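Local coordinates for PfkB (Polaromonas sp. JS666, PDB 4DU5), which probably phosphorylates a sugar or related small molecule with ATP, as a member of the pfkB family of carbohydrate kinases, at residues G33-M37 / R132-A137; W77-T83 / H103-A108; M204-N209 / R226-G230. One frame throughout, in Å; residues are numbered along the deposited sequence.

How the contacts relate
Contacts 1 and 2 are neighbours, their centres about 10 Å apart, while the centre of contact 3 lies about 24 Å from that of contact 1 and about 31 Å from that of contact 2. Along the chain, contact 2 is nested inside the loop closed by contact 1, and contact 3 follows both. Contact 2 joins strands 75-81 and 100-106 at one margin of the large central sheet; contact 1 lies where the chain passes between this sheet and the small four-stranded one. The two meet where Gly-33 O probably accepts a hydrogen bond from Trp-77 NE1. Contacts 1 and 2 thus tie the core margin to the small sheet's base, whereas contact 3 pairs helices 201-212 and 222-229.

Contact 1: residues G33-M37 / R132-A137; sequences GEAMM and RKGSAA
At the junction of the core and the small four-stranded sheet, the carboxylate of Glu-34 is held by Ser-135 and Arg-132. Ser-135 OG donates to Glu-34 OE2 over 2.8 Å, meeting that oxygen from above the carboxylate plane, 38° out of it. The other oxygen, Glu-34 OE1, forms a long salt bridge with Arg-132 NH1 at 3.5 Å, whose hydrogen bond is weak; OE1 lies at the edge of the guanidinium, and the two planes stand nearly perpendicular, 86° apart. With CG anti to the backbone N (chi1 163°) and the chain extended beyond it, Glu-34 reaches both partners, and on the way its CB rests on the methyl of Ala-137, with Glu-34 CB to Ala-137 CB 3.6 Å.

The small sheet probably serves as the lid, as in ribokinase-like relatives. Residues 33-37 lead from core strand 27-32 into strand 36-41 of that sheet, and residues 132-137 leave its strand 128-131 through a type II turn from Arg-132 to Ser-135, so the contact ties the outgoing and returning connections together. The selenomethionine Met-36 lies over one face of the Arg-132 guanidinium, its SE 3.6 Å from Arg-132 CZ and its CE 3.5 Å from Arg-132 NH2. Ile-165 adds further cover to Glu-34 and Arg-132. A water bridges the segments, donating to Glu-34 O and accepting from Arg-132 NH1 at 3.1 Å.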
ATOM      1  N   GLY A  33      -1.073  18.285   8.527  1.00 26.51           N
ATOM      2  CA  GLY A  33      -1.383  17.600   7.285  1.00 26.59           C
ATOM      3  C   GLY A  33      -0.773  16.231   7.122  1.00 26.54           C
ATOM      4  O   GLY A  33       0.088  15.805   7.894  1.00 25.52           O
ATOM      5  N   GLU A  34      -1.239  15.549   6.087  1.00 27.26           N
ATOM      6  CA  GLU A  34      -0.842  14.188   5.850  1.00 27.99           C
ATOM      7  C   GLU A  34       0.211  14.149   4.792  1.00 28.47           C
ATOM      8  O   GLU A  34       0.002  14.642   3.692  1.00 29.35           O
ATOM      9  CB  GLU A  34      -2.040  13.386   5.401  1.00 27.04           C
ATOM     10  CG  GLU A  34      -1.647  12.117   4.762  1.00 28.89           C
ATOM     11  CD  GLU A  34      -2.733  11.061   4.774  1.00 30.88           C
ATOM     12  OE1 GLU A  34      -3.935  11.411   4.733  1.00 30.63           O
ATOM     13  OE2 GLU A  34      -2.360   9.864   4.808  1.00 32.66           O
ATOM     14  N   ALA A  35       1.352  13.567   5.110  1.00 29.19           N
ATOM     15  CA  ALA A  35       2.271  13.193   4.049  1.00 29.68           C
ATOM     16  C   ALA A  35       1.985  11.763   3.656  1.00 30.27           C
ATOM     17  O   ALA A  35       1.498  10.989   4.449  1.00 30.20           O
ATOM     18  CB  ALA A  35       3.703  13.337   4.502  1.00 29.80           C
HETATM   19  N   MSE A  36       2.286  11.429   2.413  1.00 31.60           N
HETATM   20  CA  MSE A  36       2.242  10.061   1.927  1.00 32.86           C
HETATM   21  C   MSE A  36       3.516   9.792   1.162  1.00 32.99           C
HETATM   22  O   MSE A  36       4.190  10.723   0.743  1.00 32.32           O
HETATM   23  CB  MSE A  36       1.063   9.865   0.988  1.00 33.35           C
HETATM   24  CG  MSE A  36      -0.272  10.159   1.593  1.00 37.14           C
HETATM   25 SE   MSE A  36      -1.474  10.808   0.207  1.00 52.59          SE
HETATM   26  CE  MSE A  36      -0.943  12.727   0.178  1.00 46.19           C
HETATM   27  N   MSE A  37       3.838   8.512   0.995  1.00 34.14           N
HETATM   28  CA  MSE A  37       4.940   8.080   0.156  1.00 35.48           C
HETATM   29  C   MSE A  37       4.455   8.047  -1.291  1.00 34.89           C
HETATM   30  O   MSE A  37       3.355   7.568  -1.602  1.00 34.03           O
HETATM   31  CB  MSE A  37       5.484   6.717   0.595  1.00 36.45           C
HETATM   32  CG  MSE A  37       6.817   6.349  -0.040  1.00 43.40           C
HETATM   33 SE   MSE A  37       7.518   4.512   0.342  1.00 63.27          SE
HETATM   34  CE  MSE A  37       6.125   3.449  -0.566  1.00 55.82           C
ATOM     35  N   ARG A 132      -4.918   6.219   0.535  1.00 33.79           N
ATOM     36  CA  ARG A 132      -4.802   6.953   1.772  1.00 34.43           C
ATOM     37  C   ARG A 132      -5.985   6.779   2.692  1.00 34.02           C
ATOM     38  O   ARG A 132      -6.035   7.415   3.723  1.00 33.93           O
ATOM     39  CB  ARG A 132      -4.593   8.447   1.488  1.00 34.83           C
ATOM     40  CG  ARG A 132      -5.798   9.129   0.860  1.00 36.14           C
ATOM     41  CD  ARG A 132      -5.873  10.552   1.299  1.00 39.44           C
ATOM     42  NE  ARG A 132      -5.361  11.414   0.248  1.00 43.78           N
ATOM     43  CZ  ARG A 132      -4.664  12.534   0.440  1.00 45.25           C
ATOM     44  NH1 ARG A 132      -4.334  12.961   1.668  1.00 41.73           N
ATOM     45  NH2 ARG A 132      -4.282  13.217  -0.637  1.00 46.74           N
ATOM     46  N   LYS A 133      -6.952   5.952   2.314  1.00 34.18           N
ATOM     47  CA  LYS A 133      -8.121   5.762   3.165  1.00 33.88           C
ATOM     48  C   LYS A 133      -7.682   5.109   4.456  1.00 33.27           C
ATOM     49  O   LYS A 133      -6.811   4.229   4.470  1.00 32.63           O
ATOM     50  CB  LYS A 133      -9.183   4.897   2.489  1.00 34.41           C
ATOM     51  CG  LYS A 133     -10.200   5.646   1.652  1.00 36.50           C
ATOM     52  CD  LYS A 133     -10.715   4.764   0.453  1.00 41.40           C
ATOM     53  CE  LYS A 133     -12.218   4.322   0.547  1.00 43.74           C
ATOM     54  NZ  LYS A 133     -12.510   2.989   1.217  1.00 44.40           N
ATOM     55  N   GLY A 134      -8.270   5.584   5.545  1.00 33.03           N
ATOM     56  CA  GLY A 134      -8.110   4.974   6.850  1.00 32.59           C
ATOM     57  C   GLY A 134      -6.698   4.991   7.398  1.00 32.54           C
ATOM     58  O   GLY A 134      -6.397   4.191   8.286  1.00 33.01           O
ATOM     59  N   SER A 135      -5.862   5.920   6.898  1.00 31.75           N
ATOM     60  CA  SER A 135      -4.452   6.055   7.277  1.00 30.41           C
ATOM     61  C   SER A 135      -4.313   6.691   8.641  1.00 30.82           C
ATOM     62  O   SER A 135      -5.283   7.239   9.176  1.00 30.68           O
ATOM     63  CB  SER A 135      -3.700   6.912   6.264  1.00 29.66           C
ATOM     64  OG  SER A 135      -3.913   8.279   6.541  1.00 28.80           O
ATOM     65  N   ALA A 136      -3.098   6.642   9.192  1.00 31.12           N
ATOM     66  CA  ALA A 136      -2.839   7.153  10.529  1.00 31.72           C
ATOM     67  C   ALA A 136      -3.248   8.617  10.608  1.00 32.76           C
ATOM     68  O   ALA A 136      -4.052   8.987  11.440  1.00 33.01           O
ATOM     69  CB  ALA A 136      -1.378   6.964  10.899  1.00 31.52           C
ATOM     70  N   ALA A 137      -2.713   9.437   9.710  1.00 34.14           N
ATOM     71  CA  ALA A 137      -3.116  10.839   9.577  1.00 34.96           C
ATOM     72  C   ALA A 137      -4.617  11.074   9.481  1.00 35.43           C
ATOM     73  O   ALA A 137      -5.091  12.072   9.991  1.00 36.13           O
ATOM     74  CB  ALA A 137      -2.417  11.485   8.390  1.00 34.76           C
TER
HETATM   75  O   HOH W   1      -2.095  15.132   2.033  1.00 25.56           O

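Contact 2: residues W77-T83 / H103-A108; sequences WASRLGT and HVVCDA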
ATOM      1  N   TRP A  77       6.056  20.586  11.763  1.00 28.66           N
ATOM      2  CA  TRP A  77       4.975  19.823  11.148  1.00 28.54           C
ATOM      3  C   TRP A  77       4.272  18.895  12.126  1.00 29.29           C
ATOM      4  O   TRP A  77       4.917  18.217  12.925  1.00 30.22           O
ATOM      5  CB  TRP A  77       5.543  19.007  10.017  1.00 28.25           C
ATOM      6  CG  TRP A  77       4.584  18.043   9.365  1.00 27.71           C
ATOM      7  CD1 TRP A  77       3.275  18.278   9.009  1.00 27.74           C
ATOM      8  CD2 TRP A  77       4.879  16.705   8.952  1.00 25.66           C
ATOM      9  NE1 TRP A  77       2.740  17.160   8.421  1.00 27.04           N
ATOM     10  CE2 TRP A  77       3.699  16.178   8.377  1.00 26.19           C
ATOM     11  CE3 TRP A  77       6.019  15.895   9.025  1.00 22.86           C
ATOM     12  CZ2 TRP A  77       3.635  14.890   7.874  1.00 24.83           C
ATOM     13  CZ3 TRP A  77       5.956  14.617   8.550  1.00 22.88           C
ATOM     14  CH2 TRP A  77       4.776  14.121   7.966  1.00 26.39           C
ATOM     15  N   ALA A  78       2.951  18.849  12.054  1.00 29.18           N
ATOM     16  CA  ALA A  78       2.179  17.966  12.903  1.00 29.40           C
ATOM     17  C   ALA A  78       1.440  16.922  12.063  1.00 29.83           C
ATOM     18  O   ALA A  78       0.719  17.266  11.118  1.00 30.54           O
ATOM     19  CB  ALA A  78       1.207  18.761  13.709  1.00 29.44           C
ATOM     20  N   SER A  79       1.614  15.648  12.399  1.00 29.76           N
ATOM     21  CA  SER A  79       0.986  14.561  11.641  1.00 29.96           C
ATOM     22  C   SER A  79       0.990  13.198  12.403  1.00 30.75           C
ATOM     23  O   SER A  79       1.522  13.075  13.526  1.00 31.39           O
ATOM     24  CB  SER A  79       1.654  14.434  10.263  1.00 29.30           C
ATOM     25  OG  SER A  79       0.768  13.943   9.286  1.00 28.65           O
ATOM     26  N   ARG A  80       0.376  12.184  11.795  1.00 30.84           N
ATOM     27  CA  ARG A  80       0.487  10.817  12.281  1.00 30.49           C
ATOM     28  C   ARG A  80       1.049  10.035  11.126  1.00 29.81           C
ATOM     29  O   ARG A  80       0.809  10.395   9.977  1.00 29.77           O
ATOM     30  CB  ARG A  80      -0.890  10.230  12.645  1.00 31.00           C
ATOM     31  CG  ARG A  80      -1.730  10.996  13.680  1.00 30.58           C
ATOM     32  CD  ARG A  80      -2.885  10.114  14.137  1.00 30.98           C
ATOM     33  NE  ARG A  80      -2.349   9.092  15.030  1.00 33.58           N
ATOM     34  CZ  ARG A  80      -2.309   9.212  16.355  1.00 33.39           C
ATOM     35  NH1 ARG A  80      -2.825  10.275  16.942  1.00 33.69           N
ATOM     36  NH2 ARG A  80      -1.759   8.271  17.089  1.00 33.84           N
ATOM     37  N   LEU A  81       1.784   8.973  11.443  1.00 29.27           N
ATOM     38  CA  LEU A  81       2.289   8.003  10.477  1.00 28.92           C
ATOM     39  C   LEU A  81       2.320   6.632  11.145  1.00 29.27           C
ATOM     40  O   LEU A  81       2.417   6.540  12.366  1.00 29.47           O
ATOM     41  CB  LEU A  81       3.735   8.341  10.117  1.00 29.16           C
ATOM     42  CG  LEU A  81       4.109   9.649   9.417  1.00 27.96           C
ATOM     43  CD1 LEU A  81       5.607   9.845   9.509  1.00 25.04           C
ATOM     44  CD2 LEU A  81       3.606   9.601   7.954  1.00 24.42           C
ATOM     45  N   GLY A  82       2.292   5.561  10.359  1.00 28.99           N
ATOM     46  CA  GLY A  82       2.622   4.261  10.891  1.00 28.69           C
ATOM     47  C   GLY A  82       4.102   4.184  11.248  1.00 29.50           C
ATOM     48  O   GLY A  82       4.886   5.116  10.972  1.00 29.49           O
ATOM     49  N   THR A  83       4.495   3.067  11.863  1.00 30.11           N
ATOM     50  CA  THR A  83       5.903   2.796  12.164  1.00 29.54           C
ATOM     51  C   THR A  83       6.403   1.744  11.197  1.00 29.93           C
ATOM     52  O   THR A  83       7.469   1.134  11.416  1.00 30.41           O
ATOM     53  CB  THR A  83       6.100   2.263  13.570  1.00 29.37           C
ATOM     54  OG1 THR A  83       5.413   1.013  13.677  1.00 28.49           O
ATOM     55  CG2 THR A  83       5.578   3.256  14.616  1.00 29.48           C
ATOM     56  N   HIS A 103       6.147  16.554  16.704  1.00 31.23           N
ATOM     57  CA  HIS A 103       4.713  16.348  16.845  1.00 30.45           C
ATOM     58  C   HIS A 103       4.152  15.446  15.781  1.00 30.24           C
ATOM     59  O   HIS A 103       2.941  15.447  15.516  1.00 29.55           O
ATOM     60  CB  HIS A 103       3.963  17.669  16.953  1.00 30.42           C
ATOM     61  CG  HIS A 103       4.158  18.338  18.275  1.00 29.16           C
ATOM     62  ND1 HIS A 103       3.129  18.529  19.170  1.00 27.40           N
ATOM     63  CD2 HIS A 103       5.278  18.801  18.879  1.00 27.15           C
ATOM     64  CE1 HIS A 103       3.603  19.095  20.268  1.00 26.60           C
ATOM     65  NE2 HIS A 103       4.900  19.293  20.107  1.00 27.63           N
ATOM     66  N   VAL A 104       5.043  14.641  15.212  1.00 29.95           N
ATOM     67  CA  VAL A 104       4.604  13.554  14.394  1.00 31.10           C
ATOM     68  C   VAL A 104       4.510  12.311  15.265  1.00 31.64           C
ATOM     69  O   VAL A 104       5.519  11.741  15.679  1.00 31.65           O
ATOM     70  CB  VAL A 104       5.528  13.317  13.206  1.00 31.59           C
ATOM     71  CG1 VAL A 104       4.946  12.245  12.305  1.00 31.09           C
ATOM     72  CG2 VAL A 104       5.729  14.617  12.423  1.00 32.72           C
ATOM     73  N   VAL A 105       3.281  11.920  15.572  1.00 32.31           N
ATOM     74  CA  VAL A 105       3.051  10.677  16.264  1.00 33.31           C
ATOM     75  C   VAL A 105       3.259   9.528  15.277  1.00 33.75           C
ATOM     76  O   VAL A 105       2.593   9.441  14.244  1.00 34.27           O
ATOM     77  CB  VAL A 105       1.625  10.601  16.831  1.00 33.64           C
ATOM     78  CG1 VAL A 105       1.412   9.275  17.547  1.00 34.23           C
ATOM     79  CG2 VAL A 105       1.338  11.782  17.766  1.00 33.64           C
ATOM     80  N   CYS A 106       4.190   8.653  15.600  1.00 33.80           N
ATOM     81  CA  CYS A 106       4.315   7.417  14.904  1.00 34.24           C
ATOM     82  C   CYS A 106       3.622   6.331  15.719  1.00 34.51           C
ATOM     83  O   CYS A 106       4.193   5.786  16.658  1.00 34.90           O
ATOM     84  CB  CYS A 106       5.772   7.131  14.729  1.00 34.16           C
ATOM     85  SG  CYS A 106       6.562   8.536  13.971  1.00 36.88           S
ATOM     86  N   ASP A 107       2.384   6.038  15.339  1.00 34.65           N
ATOM     87  CA  ASP A 107       1.517   5.091  16.011  1.00 35.02           C
ATOM     88  C   ASP A 107       1.545   3.706  15.375  1.00 35.47           C
ATOM     89  O   ASP A 107       0.929   3.504  14.328  1.00 36.01           O
ATOM     90  CB  ASP A 107       0.094   5.623  15.930  1.00 35.02           C
ATOM     91  CG  ASP A 107      -0.912   4.730  16.616  1.00 35.63           C
ATOM     92  OD1 ASP A 107      -0.640   3.522  16.817  1.00 34.92           O
ATOM     93  OD2 ASP A 107      -2.001   5.251  16.943  1.00 37.09           O
ATOM     94  N   ALA A 108       2.191   2.738  16.025  1.00 35.90           N
ATOM     95  CA  ALA A 108       2.293   1.375  15.472  1.00 36.51           C
ATOM     96  C   ALA A 108       0.975   0.650  15.058  1.00 37.01           C
ATOM     97  O   ALA A 108       1.029  -0.311  14.305  1.00 37.54           O
ATOM     98  CB  ALA A 108       3.149   0.488  16.365  1.00 36.26           C
TER
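Arg-80 runs alongside Val-105 on the neighbouring parallel strand, both side chains pointing the same way. Its CB starts beside the backbone, 3.9 Å from Val-105 O. Beyond it, Arg-80 CD packs on Ala-136 O, and the chain bends at chi3 (75°), which carries the guanidinium over Val-105. Arg-80 NE then hydrogen-bonds to Gln-110 OE1, while CZ lies 3.9 Å from Val-105 CG1, a methyl that sits over one guanidinium face. The two terminal nitrogens part company: Arg-80 NH1 forms a salt bridge with Asp-144, and NH2 forms another with Asp-107, reaching Asp-107 OD2 at 3.0 Å through a weak, bent hydrogen bond. Asp-107 OD1 is engaged separately by Thr-109 N, which helps to fix the rotation of its carboxylate.

On the reverse face of the sheet, Val-104 spreads its two methyls between neighbours: CG2 lies 3.6 Å from Trp-77 CE3, and CG1 lies 3.7 Å from Leu-81 CD1. Helix 85-95 covers this face, with Leu-91 against both Leu-81 and Val-104. In the sheet itself, Val-105 hydrogen-bonds through both its backbone groups, its N to Ser-79 O at 2.9 Å and its O to Leu-81 N at 3.0 Å, and Asp-107 N continues the pattern to Leu-81 O. The two parallel strands, linked by helix 85-95, make a beta-alpha-beta crossover, the repeated unit from which the ribokinase-like core sheet is largely built.

Contact 3: residues M204-N209 / R226-G230; sequences MRDAIN and RFLTG
Three hydrogen bonds run from side chains of Arg-205 and Asn-209 to carbonyls in the last turn of helix 222-229. Arg-205 grips Phe-227 O side-on with two nitrogens, NE at 3.0 Å and NH2 at 2.8 Å, the oxygen lying almost in the guanidinium plane. Asn-209 ND2 donates to Leu-228 O over 3.0 Å with an N-H...O angle of 160°, approaching from above the carbonyl plane; its OD1 is hydrogen-bonded to Tyr-241 OH of helix 234-243.

Helices 201-212 and 222-229 come before and after the short core strand 217-218 along the chain of this alpha/beta fold, and the arginine's positive charge is probably favoured near this C-terminal helix end. Stacking reinforces the grip: the guanidinium of Arg-205 lies flat on Phe-227 as a cation-pi pair, planes 18° apart, with NH2 above the ring centre. Replacing Arg-205 with alanine removes the stack and both donors, and is likely to leave Phe-227 O without these partners and the ring freer to turn.

Apolar contacts complete the interface. The selenomethionine Met-204 brings CE to 3.7 Å from Phe-227 CE1, and Ile-208 CG2 meets Leu-228 CD1 at 3.7 Å, beside Pro-191.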
HETATM    1  N   MSE A 204     -17.973  20.770   0.143  1.00 47.39           N
HETATM    2  CA  MSE A 204     -16.680  21.314  -0.214  1.00 46.66           C
HETATM    3  C   MSE A 204     -16.745  22.831  -0.203  1.00 45.64           C
HETATM    4  O   MSE A 204     -16.000  23.458   0.553  1.00 45.64           O
HETATM    5  CB  MSE A 204     -16.208  20.815  -1.572  1.00 47.01           C
HETATM    6  CG  MSE A 204     -14.783  21.210  -1.849  1.00 47.18           C
HETATM    7 SE   MSE A 204     -14.010  20.284  -3.349  1.00 51.15          SE
HETATM    8  CE  MSE A 204     -15.118  21.009  -4.800  1.00 48.65           C
ATOM      9  N   ARG A 205     -17.653  23.411  -0.998  1.00 44.55           N
ATOM     10  CA  ARG A 205     -17.776  24.875  -1.077  1.00 43.66           C
ATOM     11  C   ARG A 205     -18.104  25.520   0.261  1.00 42.89           C
ATOM     12  O   ARG A 205     -17.512  26.534   0.632  1.00 42.34           O
ATOM     13  CB  ARG A 205     -18.784  25.306  -2.138  1.00 43.91           C
ATOM     14  CG  ARG A 205     -19.059  26.807  -2.149  1.00 44.59           C
ATOM     15  CD  ARG A 205     -20.138  27.185  -3.140  1.00 46.96           C
ATOM     16  NE  ARG A 205     -19.704  27.022  -4.533  1.00 49.22           N
ATOM     17  CZ  ARG A 205     -20.238  26.156  -5.401  1.00 48.95           C
ATOM     18  NH1 ARG A 205     -21.233  25.364  -5.019  1.00 50.10           N
ATOM     19  NH2 ARG A 205     -19.781  26.085  -6.649  1.00 46.32           N
ATOM     20  N   ASP A 206     -19.023  24.912   1.002  1.00 42.39           N
ATOM     21  CA  ASP A 206     -19.409  25.464   2.295  1.00 41.94           C
ATOM     22  C   ASP A 206     -18.268  25.413   3.283  1.00 40.71           C
ATOM     23  O   ASP A 206     -17.990  26.405   3.967  1.00 40.80           O
ATOM     24  CB  ASP A 206     -20.671  24.790   2.855  1.00 42.41           C
ATOM     25  CG  ASP A 206     -21.949  25.328   2.205  1.00 45.11           C
ATOM     26  OD1 ASP A 206     -22.192  24.987   1.022  1.00 47.00           O
ATOM     27  OD2 ASP A 206     -22.704  26.094   2.865  1.00 47.32           O
ATOM     28  N   ALA A 207     -17.593  24.272   3.339  1.00 39.16           N
ATOM     29  CA  ALA A 207     -16.523  24.083   4.308  1.00 38.25           C
ATOM     30  C   ALA A 207     -15.276  24.939   4.011  1.00 37.30           C
ATOM     31  O   ALA A 207     -14.818  25.696   4.877  1.00 36.91           O
ATOM     32  CB  ALA A 207     -16.159  22.606   4.416  1.00 38.36           C
ATOM     33  N   ILE A 208     -14.729  24.812   2.801  1.00 36.02           N
ATOM     34  CA  ILE A 208     -13.575  25.602   2.412  1.00 35.05           C
ATOM     35  C   ILE A 208     -13.870  27.078   2.698  1.00 34.93           C
ATOM     36  O   ILE A 208     -13.107  27.725   3.418  1.00 34.65           O
ATOM     37  CB  ILE A 208     -13.187  25.347   0.947  1.00 35.13           C
ATOM     38  CG1 ILE A 208     -12.472  24.004   0.788  1.00 33.29           C
ATOM     39  CG2 ILE A 208     -12.353  26.466   0.392  1.00 34.96           C
ATOM     40  CD1 ILE A 208     -11.443  23.719   1.819  1.00 32.80           C
ATOM     41  N   ASN A 209     -15.003  27.589   2.206  1.00 34.54           N
ATOM     42  CA  ASN A 209     -15.408  28.975   2.523  1.00 34.62           C
ATOM     43  C   ASN A 209     -15.668  29.310   3.985  1.00 34.19           C
ATOM     44  O   ASN A 209     -15.675  30.472   4.347  1.00 35.06           O
ATOM     45  CB  ASN A 209     -16.627  29.428   1.721  1.00 34.70           C
ATOM     46  CG  ASN A 209     -16.327  29.675   0.250  1.00 34.93           C
ATOM     47  OD1 ASN A 209     -15.190  29.878  -0.154  1.00 35.08           O
ATOM     48  ND2 ASN A 209     -17.374  29.662  -0.560  1.00 35.48           N
ATOM     49  N   ARG A 226     -13.422  31.007  -8.785  1.00 43.32           N
ATOM     50  CA  ARG A 226     -14.646  31.035  -9.583  1.00 43.62           C
ATOM     51  C   ARG A 226     -15.611  29.987  -9.033  1.00 43.50           C
ATOM     52  O   ARG A 226     -16.763  30.302  -8.755  1.00 43.64           O
ATOM     53  CB  ARG A 226     -14.370  30.864 -11.099  1.00 43.35           C
ATOM     54  N   PHE A 227     -15.125  28.770  -8.810  1.00 43.45           N
ATOM     55  CA  PHE A 227     -15.945  27.748  -8.173  1.00 44.04           C
ATOM     56  C   PHE A 227     -16.463  28.134  -6.788  1.00 43.98           C
ATOM     57  O   PHE A 227     -17.614  27.870  -6.460  1.00 43.84           O
ATOM     58  CB  PHE A 227     -15.169  26.451  -8.054  1.00 44.70           C
ATOM     59  CG  PHE A 227     -16.001  25.282  -7.586  1.00 46.42           C
ATOM     60  CD1 PHE A 227     -16.227  25.068  -6.220  1.00 47.30           C
ATOM     61  CD2 PHE A 227     -16.535  24.380  -8.513  1.00 47.93           C
ATOM     62  CE1 PHE A 227     -16.986  23.996  -5.778  1.00 47.64           C
ATOM     63  CE2 PHE A 227     -17.290  23.296  -8.093  1.00 49.07           C
ATOM     64  CZ  PHE A 227     -17.519  23.102  -6.710  1.00 49.79           C
ATOM     65  N   LEU A 228     -15.603  28.744  -5.977  1.00 44.12           N
ATOM     66  CA  LEU A 228     -15.907  29.000  -4.578  1.00 43.98           C
ATOM     67  C   LEU A 228     -16.836  30.173  -4.373  1.00 43.69           C
ATOM     68  O   LEU A 228     -17.719  30.133  -3.528  1.00 43.75           O
ATOM     69  CB  LEU A 228     -14.615  29.208  -3.772  1.00 44.20           C
ATOM     70  CG  LEU A 228     -13.710  27.990  -3.527  1.00 44.93           C
ATOM     71  CD1 LEU A 228     -12.458  28.371  -2.814  1.00 44.47           C
ATOM     72  CD2 LEU A 228     -14.414  26.897  -2.738  1.00 47.04           C
ATOM     73  N   THR A 229     -16.642  31.217  -5.159  1.00 43.60           N
ATOM     74  CA  THR A 229     -17.274  32.496  -4.878  1.00 43.16           C
ATOM     75  C   THR A 229     -18.347  32.860  -5.893  1.00 43.41           C
ATOM     76  O   THR A 229     -19.247  33.631  -5.590  1.00 43.28           O
ATOM     77  CB  THR A 229     -16.222  33.621  -4.780  1.00 43.08           C
ATOM     78  OG1 THR A 229     -15.674  33.891  -6.069  1.00 42.09           O
ATOM     79  CG2 THR A 229     -15.094  33.212  -3.873  1.00 42.52           C
ATOM     80  N   GLY A 230     -18.253  32.298  -7.095  1.00 44.06           N
ATOM     81  CA  GLY A 230     -19.193  32.617  -8.169  1.00 44.63           C
ATOM     82  C   GLY A 230     -18.758  33.802  -9.004  1.00 45.22           C
ATOM     83  O   GLY A 230     -19.346  34.073 -10.037  1.00 45.84           O
TER